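Local coordinates for DNA repair protein RecN (Deinococcus radiodurans, PDB 4ABY) that binds and hydrolyses ATP through its SMC-like head domain, the part present here, and may take part in recombinational repair of damaged DNA, at residues I93-G104 with S116-A124; P38-R46 with L54-F62. All coordinates share one frame; numbering follows the deposited sequence.

Contact 1 of 2, residues I93-G104 with S116-A124; sequences IRSGEKELLVTG and SASRRLSSA
Leu100 and Leu121, Val102 and Arg119, and Gly104 and Ala117 form three hydrogen-bonded antiparallel pairs, each closed by two N-H···O=C bonds, with the strand axes 4.7 Å apart at their closest. Beyond the strand ends, a single bond from Ser123 N to Lys98 O, 2.7 Å, still holds the chains together. On the face bearing Glu99, Leu101 and Thr103, the Glu99 carboxylate meets the Arg120 guanidinium in a salt bridge, OE1 to NH1 2.9 Å. The hydrogen bond within it is weak, bent to 117° at the hydrogen, and the two planes lie 40° apart. Arg120 leaves its backbone with CG anti to N and then turns at chi3 (74°), which carries NH1 back over the neighbouring strand. Replacing Glu99 by an alanine would probably leave the Arg120 guanidinium without this opposite charge and free to swing. On the reverse face Leu100 and Leu121 lie side by side, CG to CB 3.9 Å, and the CD1 methyl of Ile93 reaches Leu121 CB. Leu100, Val102 and Leu121 suit this side, packed on Leu82 of helix 69-83; Arg119 is accommodated there because Gly86 O takes up its guanidinium, whereas the single Glu99-Arg120 pair suits the partly exposed side.

Contact 2 of 2, residues P38-R46 with L54-F62; sequences PRLSRLEIR and LELELGGGF
Arg42 reaches across to Glu55 and Glu57 of segment 54-62, and its conformation explains how one side chain serves both. With CG anti to the backbone N (chi1 -171°) and the chain extended as far as NE, the guanidinium comes to lie between the acids. NH2 stands 3.6 Å from Glu55 OE2, the two planes turned 56° apart, while NH1 makes a long salt bridge to Glu57 OE1. Within its own strand, NE donates nearly straight (166°) to the anti lone pair of Glu44 OE2, which lies in the guanidinium plane. An arginine suits this place because its N-H groups point in several directions, so one cation can face three carboxylates and probably offsets part of their charge, easing the closeness of Glu44 OE2 to Glu55 OE2, 4.4 Å apart.

The other face is apolar. Ile45 and Leu54 run side by side, their CD1 methyls 3.9 Å apart, and Leu58 CD2 approaches Leu40 CG and Leu43 CB. Ile75, Ala79 and Leu80 of helix 69-83 pack on segment 38-46. Farther on, the Arg39 guanidinium lays one face over Gly59 CA, where a glycine offers no side chain to obstruct it. Paired backbone bonds join Leu43 with Leu56 and Ile45 with Leu54; on the other edge of strand 42-48, Ser41 and Arg42 both face Phe105 of strand 99-105, a classic beta bulge. Segments 38-46 and 54-62 form an antiparallel beta hairpin at the start of an SMC-type ATPase head.

Contact 2 precedes contact 1 along the chain, and their centres lie about 17 Å apart in one antiparallel sheet. Strands 42-48 and 99-105 are neighbours there, so the two hairpins join edge to edge in the order 51-57, 42-48, 99-105, 116-122. Probable backbone hydrogen bonds make the seam, from Glu44 N to Thr103 O at 2.7 Å and from Arg46 N to Leu101 O. Between the hairpins in sequence come strand 62-67, the predicted ATP-binding loop and helix 69-83, which packs against the apolar face of both. The shared sheet thus backs the helix that follows the P-loop, linking this lobe of the RecN head to its predicted nucleotide site.

Contact 1 of 2, residues I93-G104 with S116-A124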
ATOM      1  N   ILE A  93     -10.531 -19.676   6.267  1.00 23.26           N
ATOM      2  CA  ILE A  93     -10.154 -21.040   6.634  1.00 27.25           C
ATOM      3  C   ILE A  93     -10.699 -22.036   5.607  1.00 29.50           C
ATOM      4  O   ILE A  93     -11.875 -21.987   5.251  1.00 29.76           O
ATOM      5  CB  ILE A  93     -10.656 -21.427   8.042  1.00 28.02           C
ATOM      6  CG1 ILE A  93     -10.334 -20.328   9.056  1.00 28.80           C
ATOM      7  CG2 ILE A  93     -10.046 -22.745   8.482  1.00 26.83           C
ATOM      8  CD1 ILE A  93     -10.775 -20.652  10.464  1.00 29.95           C
ATOM      9  N   ARG A  94      -9.836 -22.931   5.135  1.00 25.44           N
ATOM     10  CA  ARG A  94     -10.212 -23.902   4.114  1.00 26.45           C
ATOM     11  C   ARG A  94     -11.539 -24.584   4.436  1.00 30.59           C
ATOM     12  O   ARG A  94     -11.883 -24.764   5.601  1.00 33.06           O
ATOM     13  CB  ARG A  94      -9.108 -24.945   3.929  1.00 27.71           C
ATOM     14  CG  ARG A  94      -9.338 -25.867   2.752  1.00 27.27           C
ATOM     15  CD  ARG A  94      -8.150 -26.764   2.507  1.00 30.27           C
ATOM     16  NE  ARG A  94      -8.438 -27.769   1.490  1.00 28.25           N
ATOM     17  CZ  ARG A  94      -8.537 -27.505   0.193  1.00 26.47           C
ATOM     18  NH1 ARG A  94      -8.382 -26.264  -0.243  1.00 28.32           N
ATOM     19  NH2 ARG A  94      -8.799 -28.476  -0.665  1.00 28.54           N
ATOM     20  N   SER A  95     -12.274 -24.960   3.394  1.00 34.88           N
ATOM     21  CA  SER A  95     -13.634 -25.478   3.530  1.00 27.72           C
ATOM     22  C   SER A  95     -13.807 -26.528   4.625  1.00 36.32           C
ATOM     23  O   SER A  95     -14.585 -26.330   5.561  1.00 47.97           O
ATOM     24  CB  SER A  95     -14.133 -26.032   2.201  1.00 29.00           C
ATOM     25  OG  SER A  95     -15.428 -26.586   2.349  1.00 33.72           O
ATOM     26  N   GLY A  96     -13.098 -27.646   4.510  1.00 27.45           N
ATOM     27  CA  GLY A  96     -13.254 -28.719   5.476  1.00 32.30           C
ATOM     28  C   GLY A  96     -12.129 -28.827   6.489  1.00 35.26           C
ATOM     29  O   GLY A  96     -11.745 -29.928   6.882  1.00 34.57           O
ATOM     30  N   GLU A  97     -11.595 -27.688   6.916  1.00 32.59           N
ATOM     31  CA  GLU A  97     -10.471 -27.695   7.846  1.00 37.18           C
ATOM     32  C   GLU A  97     -10.793 -26.969   9.147  1.00 40.52           C
ATOM     33  O   GLU A  97     -11.725 -26.167   9.211  1.00 36.68           O
ATOM     34  CB  GLU A  97      -9.214 -27.110   7.196  1.00 36.64           C
ATOM     35  CG  GLU A  97      -8.718 -27.884   5.976  1.00 36.63           C
ATOM     36  CD  GLU A  97      -8.167 -29.259   6.320  1.00 42.33           C
ATOM     37  OE1 GLU A  97      -7.603 -29.423   7.424  1.00 45.30           O
ATOM     38  OE2 GLU A  97      -8.288 -30.173   5.473  1.00 41.00           O
ATOM     39  N   LYS A  98     -10.014 -27.262  10.184  1.00 44.56           N
ATOM     40  CA  LYS A  98     -10.290 -26.759  11.523  1.00 41.67           C
ATOM     41  C   LYS A  98      -9.557 -25.455  11.797  1.00 43.95           C
ATOM     42  O   LYS A  98     -10.024 -24.633  12.584  1.00 48.37           O
ATOM     43  CB  LYS A  98      -9.919 -27.807  12.578  1.00 47.76           C
ATOM     44  CG  LYS A  98      -8.552 -28.456  12.351  1.00 66.29           C
ATOM     45  CD  LYS A  98      -8.134 -29.352  13.519  1.00 68.09           C
ATOM     46  CE  LYS A  98      -6.916 -30.195  13.160  1.00 60.15           C
ATOM     47  NZ  LYS A  98      -7.214 -31.163  12.067  1.00 63.40           N
ATOM     48  N   GLU A  99      -8.411 -25.264  11.154  1.00 38.34           N
ATOM     49  CA  GLU A  99      -7.638 -24.049  11.376  1.00 37.72           C
ATOM     50  C   GLU A  99      -6.595 -23.789  10.301  1.00 33.31           C
ATOM     51  O   GLU A  99      -6.059 -24.717   9.701  1.00 33.80           O
ATOM     52  CB  GLU A  99      -6.965 -24.096  12.742  1.00 43.15           C
ATOM     53  CG  GLU A  99      -5.788 -25.036  12.824  1.00 39.26           C
ATOM     54  CD  GLU A  99      -5.172 -25.037  14.202  1.00 58.88           C
ATOM     55  OE1 GLU A  99      -5.933 -24.905  15.185  1.00 61.62           O
ATOM     56  OE2 GLU A  99      -3.932 -25.162  14.307  1.00 68.90           O
ATOM     57  N   LEU A 100      -6.313 -22.511  10.069  1.00 29.04           N
ATOM     58  CA  LEU A 100      -5.322 -22.112   9.082  1.00 28.41           C
ATOM     59  C   LEU A 100      -4.128 -21.443   9.746  1.00 28.14           C
ATOM     60  O   LEU A 100      -4.214 -20.986  10.882  1.00 30.46           O
ATOM     61  CB  LEU A 100      -5.938 -21.183   8.029  1.00 26.78           C
ATOM     62  CG  LEU A 100      -6.370 -19.757   8.383  1.00 24.22           C
ATOM     63  CD1 LEU A 100      -5.183 -18.844   8.625  1.00 22.60           C
ATOM     64  CD2 LEU A 100      -7.215 -19.207   7.255  1.00 25.84           C
ATOM     65  N   LEU A 101      -3.020 -21.383   9.018  1.00 24.97           N
ATOM     66  CA  LEU A 101      -1.798 -20.790   9.532  1.00 23.45           C
ATOM     67  C   LEU A 101      -1.085 -20.041   8.424  1.00 21.32           C
ATOM     68  O   LEU A 101      -0.972 -20.537   7.308  1.00 23.43           O
ATOM     69  CB  LEU A 101      -0.877 -21.880  10.079  1.00 27.77           C
ATOM     70  CG  LEU A 101       0.536 -21.432  10.448  1.00 22.55           C
ATOM     71  CD1 LEU A 101       0.559 -20.861  11.851  1.00 21.35           C
ATOM     72  CD2 LEU A 101       1.491 -22.597  10.326  1.00 25.28           C
ATOM     73  N   VAL A 102      -0.597 -18.846   8.734  1.00 20.45           N
ATOM     74  CA  VAL A 102       0.159 -18.064   7.767  1.00 19.63           C
ATOM     75  C   VAL A 102       1.481 -17.611   8.360  1.00 20.42           C
ATOM     76  O   VAL A 102       1.509 -16.766   9.246  1.00 23.35           O
ATOM     77  CB  VAL A 102      -0.619 -16.824   7.321  1.00 20.51           C
ATOM     78  CG1 VAL A 102       0.179 -16.049   6.289  1.00 19.56           C
ATOM     79  CG2 VAL A 102      -1.978 -17.223   6.765  1.00 20.79           C
ATOM     80  N   THR A 103       2.578 -18.175   7.871  1.00 20.30           N
ATOM     81  CA  THR A 103       3.904 -17.794   8.341  1.00 21.79           C
ATOM     82  C   THR A 103       4.655 -17.028   7.253  1.00 23.11           C
ATOM     83  O   THR A 103       4.648 -17.425   6.086  1.00 22.85           O
ATOM     84  CB  THR A 103       4.731 -19.027   8.769  1.00 23.82           C
ATOM     85  OG1 THR A 103       3.909 -19.924   9.529  1.00 27.08           O
ATOM     86  CG2 THR A 103       5.931 -18.611   9.610  1.00 19.22           C
ATOM     87  N   GLY A 104       5.297 -15.929   7.636  1.00 22.64           N
ATOM     88  CA  GLY A 104       6.086 -15.144   6.701  1.00 25.49           C
ATOM     89  C   GLY A 104       7.501 -14.905   7.193  1.00 29.27           C
ATOM     90  O   GLY A 104       7.709 -14.621   8.373  1.00 32.55           O
ATOM     91  N   SER A 116      10.395 -13.580  11.569  1.00 31.07           N
ATOM     92  CA  SER A 116       9.167 -14.189  11.090  1.00 29.19           C
ATOM     93  C   SER A 116       7.953 -13.585  11.791  1.00 27.71           C
ATOM     94  O   SER A 116       8.064 -12.999  12.868  1.00 25.93           O
ATOM     95  CB  SER A 116       9.206 -15.712  11.292  1.00 29.96           C
ATOM     96  OG  SER A 116       9.291 -16.061  12.668  1.00 32.39           O
ATOM     97  N   ALA A 117       6.797 -13.713  11.154  1.00 26.01           N
ATOM     98  CA  ALA A 117       5.530 -13.336  11.757  1.00 22.12           C
ATOM     99  C   ALA A 117       4.518 -14.388  11.339  1.00 21.25           C
ATOM    100  O   ALA A 117       4.634 -14.967  10.261  1.00 22.88           O
ATOM    101  CB  ALA A 117       5.098 -11.961  11.282  1.00 20.77           C
ATOM    102  N   SER A 118       3.538 -14.655  12.188  1.00 20.28           N
ATOM    103  CA  SER A 118       2.525 -15.634  11.836  1.00 20.05           C
ATOM    104  C   SER A 118       1.150 -15.253  12.360  1.00 22.08           C
ATOM    105  O   SER A 118       1.021 -14.499  13.326  1.00 20.24           O
ATOM    106  CB  SER A 118       2.913 -17.025  12.335  1.00 17.67           C
ATOM    107  OG  SER A 118       2.469 -17.233  13.661  1.00 18.29           O
ATOM    108  N   ARG A 119       0.128 -15.785  11.701  1.00 20.22           N
ATOM    109  CA  ARG A 119      -1.250 -15.573  12.097  1.00 19.74           C
ATOM    110  C   ARG A 119      -1.983 -16.898  11.956  1.00 21.35           C
ATOM    111  O   ARG A 119      -1.995 -17.488  10.880  1.00 23.04           O
ATOM    112  CB  ARG A 119      -1.887 -14.507  11.206  1.00 20.80           C
ATOM    113  CG  ARG A 119      -3.309 -14.126  11.577  1.00 21.56           C
ATOM    114  CD  ARG A 119      -3.377 -13.438  12.925  1.00 22.83           C
ATOM    115  NE  ARG A 119      -4.672 -12.795  13.121  1.00 27.17           N
ATOM    116  CZ  ARG A 119      -4.957 -11.566  12.704  1.00 27.76           C
ATOM    117  NH1 ARG A 119      -4.035 -10.848  12.076  1.00 23.96           N
ATOM    118  NH2 ARG A 119      -6.159 -11.050  12.918  1.00 30.64           N
ATOM    119  N   ARG A 120      -2.567 -17.376  13.051  1.00 24.19           N
ATOM    120  CA  ARG A 120      -3.320 -18.628  13.046  1.00 25.32           C
ATOM    121  C   ARG A 120      -4.778 -18.359  13.364  1.00 31.45           C
ATOM    122  O   ARG A 120      -5.092 -17.729  14.368  1.00 39.37           O
ATOM    123  CB  ARG A 120      -2.756 -19.604  14.080  1.00 28.67           C
ATOM    124  CG  ARG A 120      -3.509 -20.922  14.160  1.00 31.56           C
ATOM    125  CD  ARG A 120      -2.957 -21.827  15.255  1.00 38.57           C
ATOM    126  NE  ARG A 120      -3.338 -21.368  16.589  1.00 48.67           N
ATOM    127  CZ  ARG A 120      -4.478 -21.694  17.196  1.00 57.02           C
ATOM    128  NH1 ARG A 120      -5.353 -22.487  16.590  1.00 54.26           N
ATOM    129  NH2 ARG A 120      -4.748 -21.228  18.410  1.00 51.17           N
ATOM    130  N   LEU A 121      -5.673 -18.829  12.505  1.00 31.35           N
ATOM    131  CA  LEU A 121      -7.096 -18.705  12.769  1.00 29.38           C
ATOM    132  C   LEU A 121      -7.686 -20.070  13.061  1.00 34.82           C
ATOM    133  O   LEU A 121      -7.428 -21.032  12.346  1.00 35.39           O
ATOM    134  CB  LEU A 121      -7.815 -18.064  11.589  1.00 31.23           C
ATOM    135  CG  LEU A 121      -7.527 -16.583  11.381  1.00 31.69           C
ATOM    136  CD1 LEU A 121      -8.401 -16.053  10.264  1.00 34.74           C
ATOM    137  CD2 LEU A 121      -7.769 -15.813  12.665  1.00 33.42           C
ATOM    138  N   SER A 122      -8.475 -20.152  14.123  1.00 40.01           N
ATOM    139  CA  SER A 122      -9.055 -21.418  14.527  1.00 40.86           C
ATOM    140  C   SER A 122     -10.558 -21.399  14.327  1.00 48.68           C
ATOM    141  O   SER A 122     -11.224 -20.423  14.660  1.00 52.09           O
ATOM    142  CB  SER A 122      -8.721 -21.710  15.987  1.00 49.78           C
ATOM    143  OG  SER A 122      -9.336 -22.909  16.414  1.00 60.18           O
ATOM    144  N   SER A 123     -11.087 -22.484  13.772  1.00 51.29           N
ATOM    145  CA  SER A 123     -12.520 -22.606  13.539  1.00 53.65           C
ATOM    146  C   SER A 123     -13.274 -22.610  14.862  1.00 58.14           C
ATOM    147  O   SER A 123     -14.487 -22.404  14.900  1.00 57.40           O
ATOM    148  CB  SER A 123     -12.828 -23.882  12.756  1.00 54.02           C
ATOM    149  OG  SER A 123     -14.224 -24.054  12.588  1.00 66.84           O
ATOM    150  N   ALA A 124     -12.547 -22.766  15.945  1.00 61.15           N
ATOM    151  CA  ALA A 124     -13.125 -22.695  17.264  1.00 63.56           C
ATOM    152  C   ALA A 124     -13.661 -21.302  17.499  1.00 75.75           C
ATOM    153  O   ALA A 124     -14.686 -21.128  18.134  1.00 78.43           O
ATOM    154  CB  ALA A 124     -12.109 -23.030  18.295  1.00 53.45           C
TER

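Contact 2 of 2, residues P38-R46 with L54-F62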
ATOM      1  N   PRO A  38      15.270  -5.898   3.103  1.00 42.00           N
ATOM      2  CA  PRO A  38      14.746  -6.948   3.985  1.00 36.25           C
ATOM      3  C   PRO A  38      13.398  -7.447   3.474  1.00 38.40           C
ATOM      4  O   PRO A  38      12.407  -7.394   4.204  1.00 43.80           O
ATOM      5  CB  PRO A  38      14.551  -6.221   5.324  1.00 38.54           C
ATOM      6  CG  PRO A  38      15.194  -4.852   5.152  1.00 41.41           C
ATOM      7  CD  PRO A  38      15.130  -4.560   3.697  1.00 33.89           C
ATOM      8  N   ARG A  39      13.364  -7.919   2.231  1.00 31.09           N
ATOM      9  CA  ARG A  39      12.116  -8.329   1.597  1.00 25.83           C
ATOM     10  C   ARG A  39      11.484  -9.542   2.262  1.00 26.93           C
ATOM     11  O   ARG A  39      12.097 -10.195   3.101  1.00 28.05           O
ATOM     12  CB  ARG A  39      12.351  -8.647   0.123  1.00 23.85           C
ATOM     13  CG  ARG A  39      13.305  -9.797  -0.107  1.00 24.76           C
ATOM     14  CD  ARG A  39      13.147 -10.371  -1.498  1.00 26.77           C
ATOM     15  NE  ARG A  39      14.340 -11.095  -1.921  1.00 30.06           N
ATOM     16  CZ  ARG A  39      14.564 -12.381  -1.672  1.00 32.46           C
ATOM     17  NH1 ARG A  39      13.670 -13.096  -1.002  1.00 31.29           N
ATOM     18  NH2 ARG A  39      15.686 -12.955  -2.094  1.00 35.20           N
ATOM     19  N   LEU A  40      10.248  -9.836   1.880  1.00 28.85           N
ATOM     20  CA  LEU A  40       9.597 -11.075   2.280  1.00 27.51           C
ATOM     21  C   LEU A  40      10.194 -12.215   1.459  1.00 27.86           C
ATOM     22  O   LEU A  40       9.934 -12.331   0.262  1.00 29.37           O
ATOM     23  CB  LEU A  40       8.091 -10.978   2.045  1.00 25.93           C
ATOM     24  CG  LEU A  40       7.254 -12.231   2.300  1.00 25.00           C
ATOM     25  CD1 LEU A  40       7.310 -12.637   3.757  1.00 26.71           C
ATOM     26  CD2 LEU A  40       5.820 -12.001   1.867  1.00 22.20           C
ATOM     27  N   SER A  41      11.005 -13.045   2.107  1.00 28.75           N
ATOM     28  CA  SER A  41      11.759 -14.094   1.427  1.00 27.97           C
ATOM     29  C   SER A  41      10.927 -15.345   1.172  1.00 28.03           C
ATOM     30  O   SER A  41      11.069 -16.001   0.141  1.00 29.87           O
ATOM     31  CB  SER A  41      12.996 -14.476   2.245  1.00 28.45           C
ATOM     32  OG  SER A  41      13.813 -13.350   2.516  1.00 36.71           O
ATOM     33  N   ARG A  42      10.066 -15.674   2.127  1.00 28.71           N
ATOM     34  CA  ARG A  42       9.312 -16.917   2.079  1.00 28.19           C
ATOM     35  C   ARG A  42       7.924 -16.721   2.677  1.00 28.36           C
ATOM     36  O   ARG A  42       7.720 -15.862   3.538  1.00 27.47           O
ATOM     37  CB  ARG A  42      10.069 -18.010   2.836  1.00 28.18           C
ATOM     38  CG  ARG A  42       9.501 -19.408   2.699  1.00 31.67           C
ATOM     39  CD  ARG A  42      10.449 -20.435   3.309  1.00 33.94           C
ATOM     40  NE  ARG A  42       9.797 -21.722   3.534  1.00 35.41           N
ATOM     41  CZ  ARG A  42       9.758 -22.708   2.642  1.00 41.73           C
ATOM     42  NH1 ARG A  42      10.340 -22.560   1.455  1.00 42.39           N
ATOM     43  NH2 ARG A  42       9.136 -23.844   2.935  1.00 35.19           N
ATOM     44  N   LEU A  43       6.972 -17.518   2.211  1.00 25.92           N
ATOM     45  CA  LEU A  43       5.591 -17.403   2.651  1.00 23.35           C
ATOM     46  C   LEU A  43       4.997 -18.791   2.765  1.00 25.51           C
ATOM     47  O   LEU A  43       5.007 -19.558   1.804  1.00 26.74           O
ATOM     48  CB  LEU A  43       4.791 -16.573   1.646  1.00 23.37           C
ATOM     49  CG  LEU A  43       3.314 -16.307   1.932  1.00 22.86           C
ATOM     50  CD1 LEU A  43       3.137 -15.579   3.257  1.00 22.41           C
ATOM     51  CD2 LEU A  43       2.702 -15.510   0.797  1.00 16.47           C
ATOM     52  N   GLU A  44       4.488 -19.123   3.945  1.00 23.20           N
ATOM     53  CA  GLU A  44       3.904 -20.437   4.162  1.00 23.13           C
ATOM     54  C   GLU A  44       2.431 -20.317   4.509  1.00 22.42           C
ATOM     55  O   GLU A  44       2.066 -19.686   5.497  1.00 23.18           O
ATOM     56  CB  GLU A  44       4.638 -21.181   5.275  1.00 25.48           C
ATOM     57  CG  GLU A  44       6.099 -21.451   4.982  1.00 28.63           C
ATOM     58  CD  GLU A  44       6.770 -22.208   6.106  1.00 37.01           C
ATOM     59  OE1 GLU A  44       6.062 -22.598   7.060  1.00 34.33           O
ATOM     60  OE2 GLU A  44       8.001 -22.412   6.036  1.00 39.64           O
ATOM     61  N   ILE A  45       1.586 -20.930   3.693  1.00 21.95           N
ATOM     62  CA  ILE A  45       0.153 -20.878   3.921  1.00 21.12           C
ATOM     63  C   ILE A  45      -0.392 -22.285   4.078  1.00 19.56           C
ATOM     64  O   ILE A  45      -0.106 -23.156   3.270  1.00 23.55           O
ATOM     65  CB  ILE A  45      -0.576 -20.175   2.758  1.00 22.03           C
ATOM     66  CG1 ILE A  45      -0.058 -18.746   2.582  1.00 19.62           C
ATOM     67  CG2 ILE A  45      -2.071 -20.159   2.999  1.00 20.86           C
ATOM     68  CD1 ILE A  45      -0.578 -18.064   1.338  1.00 20.64           C
ATOM     69  N   ARG A  46      -1.176 -22.507   5.124  1.00 22.98           N
ATOM     70  CA  ARG A  46      -1.768 -23.817   5.346  1.00 27.43           C
ATOM     71  C   ARG A  46      -3.271 -23.701   5.584  1.00 26.92           C
ATOM     72  O   ARG A  46      -3.722 -22.896   6.394  1.00 23.59           O
ATOM     73  CB  ARG A  46      -1.079 -24.530   6.512  1.00 31.70           C
ATOM     74  CG  ARG A  46      -1.467 -25.994   6.667  1.00 38.04           C
ATOM     75  CD  ARG A  46      -0.816 -26.610   7.896  1.00 50.87           C
ATOM     76  NE  ARG A  46      -1.078 -25.821   9.100  1.00 61.89           N
ATOM     77  CZ  ARG A  46      -2.155 -25.957   9.872  1.00 57.39           C
ATOM     78  NH1 ARG A  46      -3.080 -26.859   9.572  1.00 55.84           N
ATOM     79  NH2 ARG A  46      -2.309 -25.190  10.946  1.00 56.24           N
ATOM     80  N   LEU A  54       1.103 -24.628   1.122  1.00 22.23           N
ATOM     81  CA  LEU A  54       1.793 -23.816   0.129  1.00 21.22           C
ATOM     82  C   LEU A  54       3.045 -23.227   0.744  1.00 22.65           C
ATOM     83  O   LEU A  54       2.981 -22.484   1.720  1.00 23.21           O
ATOM     84  CB  LEU A  54       0.868 -22.707  -0.398  1.00 21.53           C
ATOM     85  CG  LEU A  54       1.324 -21.640  -1.407  1.00 21.07           C
ATOM     86  CD1 LEU A  54       1.787 -20.363  -0.717  1.00 21.92           C
ATOM     87  CD2 LEU A  54       2.389 -22.157  -2.361  1.00 22.30           C
ATOM     88  N   GLU A  55       4.190 -23.581   0.176  1.00 23.14           N
ATOM     89  CA  GLU A  55       5.453 -23.005   0.607  1.00 27.91           C
ATOM     90  C   GLU A  55       6.069 -22.273  -0.565  1.00 25.92           C
ATOM     91  O   GLU A  55       6.473 -22.885  -1.548  1.00 30.20           O
ATOM     92  CB  GLU A  55       6.387 -24.089   1.140  1.00 32.00           C
ATOM     93  CG  GLU A  55       5.910 -24.662   2.464  1.00 41.71           C
ATOM     94  CD  GLU A  55       6.640 -25.923   2.863  1.00 49.78           C
ATOM     95  OE1 GLU A  55       7.115 -26.642   1.955  1.00 48.66           O
ATOM     96  OE2 GLU A  55       6.722 -26.193   4.084  1.00 50.55           O
ATOM     97  N   LEU A  56       6.121 -20.954  -0.468  1.00 24.32           N
ATOM     98  CA  LEU A  56       6.535 -20.149  -1.602  1.00 25.17           C
ATOM     99  C   LEU A  56       7.795 -19.358  -1.316  1.00 27.80           C
ATOM    100  O   LEU A  56       7.804 -18.451  -0.485  1.00 27.91           O
ATOM    101  CB  LEU A  56       5.413 -19.204  -2.036  1.00 25.96           C
ATOM    102  CG  LEU A  56       5.754 -18.261  -3.191  1.00 27.49           C
ATOM    103  CD1 LEU A  56       5.922 -19.039  -4.485  1.00 27.46           C
ATOM    104  CD2 LEU A  56       4.691 -17.184  -3.346  1.00 25.24           C
ATOM    105  N   GLU A  57       8.865 -19.719  -2.009  1.00 31.83           N
ATOM    106  CA  GLU A  57      10.081 -18.930  -1.981  1.00 31.89           C
ATOM    107  C   GLU A  57       9.920 -17.830  -3.014  1.00 31.41           C
ATOM    108  O   GLU A  57      10.174 -18.033  -4.202  1.00 38.77           O
ATOM    109  CB  GLU A  57      11.290 -19.795  -2.335  1.00 35.44           C
ATOM    110  CG  GLU A  57      12.598 -19.304  -1.752  1.00 41.01           C
ATOM    111  CD  GLU A  57      12.986 -20.067  -0.504  1.00 55.53           C
ATOM    112  OE1 GLU A  57      13.134 -21.305  -0.595  1.00 56.90           O
ATOM    113  OE2 GLU A  57      13.143 -19.429   0.562  1.00 56.31           O
ATOM    114  N   LEU A  58       9.469 -16.666  -2.571  1.00 28.79           N
ATOM    115  CA  LEU A  58       9.350 -15.535  -3.476  1.00 30.95           C
ATOM    116  C   LEU A  58      10.261 -14.423  -3.007  1.00 29.13           C
ATOM    117  O   LEU A  58      10.309 -14.115  -1.819  1.00 31.77           O
ATOM    118  CB  LEU A  58       7.903 -15.041  -3.558  1.00 31.81           C
ATOM    119  CG  LEU A  58       7.417 -13.960  -2.587  1.00 22.22           C
ATOM    120  CD1 LEU A  58       6.071 -13.453  -3.043  1.00 30.53           C
ATOM    121  CD2 LEU A  58       7.335 -14.471  -1.166  1.00 23.12           C
ATOM    122  N   GLY A  59      10.996 -13.825  -3.937  1.00 25.31           N
ATOM    123  CA  GLY A  59      11.846 -12.704  -3.591  1.00 29.49           C
ATOM    124  C   GLY A  59      12.144 -11.849  -4.795  1.00 29.75           C
ATOM    125  O   GLY A  59      11.868 -12.258  -5.918  1.00 35.00           O
ATOM    126  N   GLY A  60      12.694 -10.661  -4.567  1.00 22.56           N
ATOM    127  CA  GLY A  60      13.196  -9.857  -5.664  1.00 28.04           C
ATOM    128  C   GLY A  60      12.656  -8.446  -5.725  1.00 31.38           C
ATOM    129  O   GLY A  60      12.655  -7.720  -4.732  1.00 36.76           O
ATOM    130  N   GLY A  61      12.216  -8.042  -6.910  1.00 30.31           N
ATOM    131  CA  GLY A  61      11.640  -6.722  -7.079  1.00 25.43           C
ATOM    132  C   GLY A  61      10.175  -6.862  -7.407  1.00 26.84           C
ATOM    133  O   GLY A  61       9.342  -7.033  -6.521  1.00 28.93           O
ATOM    134  N   PHE A  62       9.869  -6.810  -8.696  1.00 27.60           N
ATOM    135  CA  PHE A  62       8.501  -6.935  -9.175  1.00 24.54           C
ATOM    136  C   PHE A  62       8.125  -8.403  -9.353  1.00 23.18           C
ATOM    137  O   PHE A  62       8.631  -9.083 -10.246  1.00 23.29           O
ATOM    138  CB  PHE A  62       8.352  -6.174 -10.493  1.00 24.66           C
ATOM    139  CG  PHE A  62       6.966  -6.199 -11.059  1.00 21.83           C
ATOM    140  CD1 PHE A  62       5.920  -6.760 -10.351  1.00 21.12           C
ATOM    141  CD2 PHE A  62       6.711  -5.650 -12.300  1.00 23.75           C
ATOM    142  CE1 PHE A  62       4.646  -6.779 -10.873  1.00 22.88           C
ATOM    143  CE2 PHE A  62       5.441  -5.664 -12.829  1.00 25.89           C
ATOM    144  CZ  PHE A  62       4.404  -6.231 -12.115  1.00 27.17           C
TER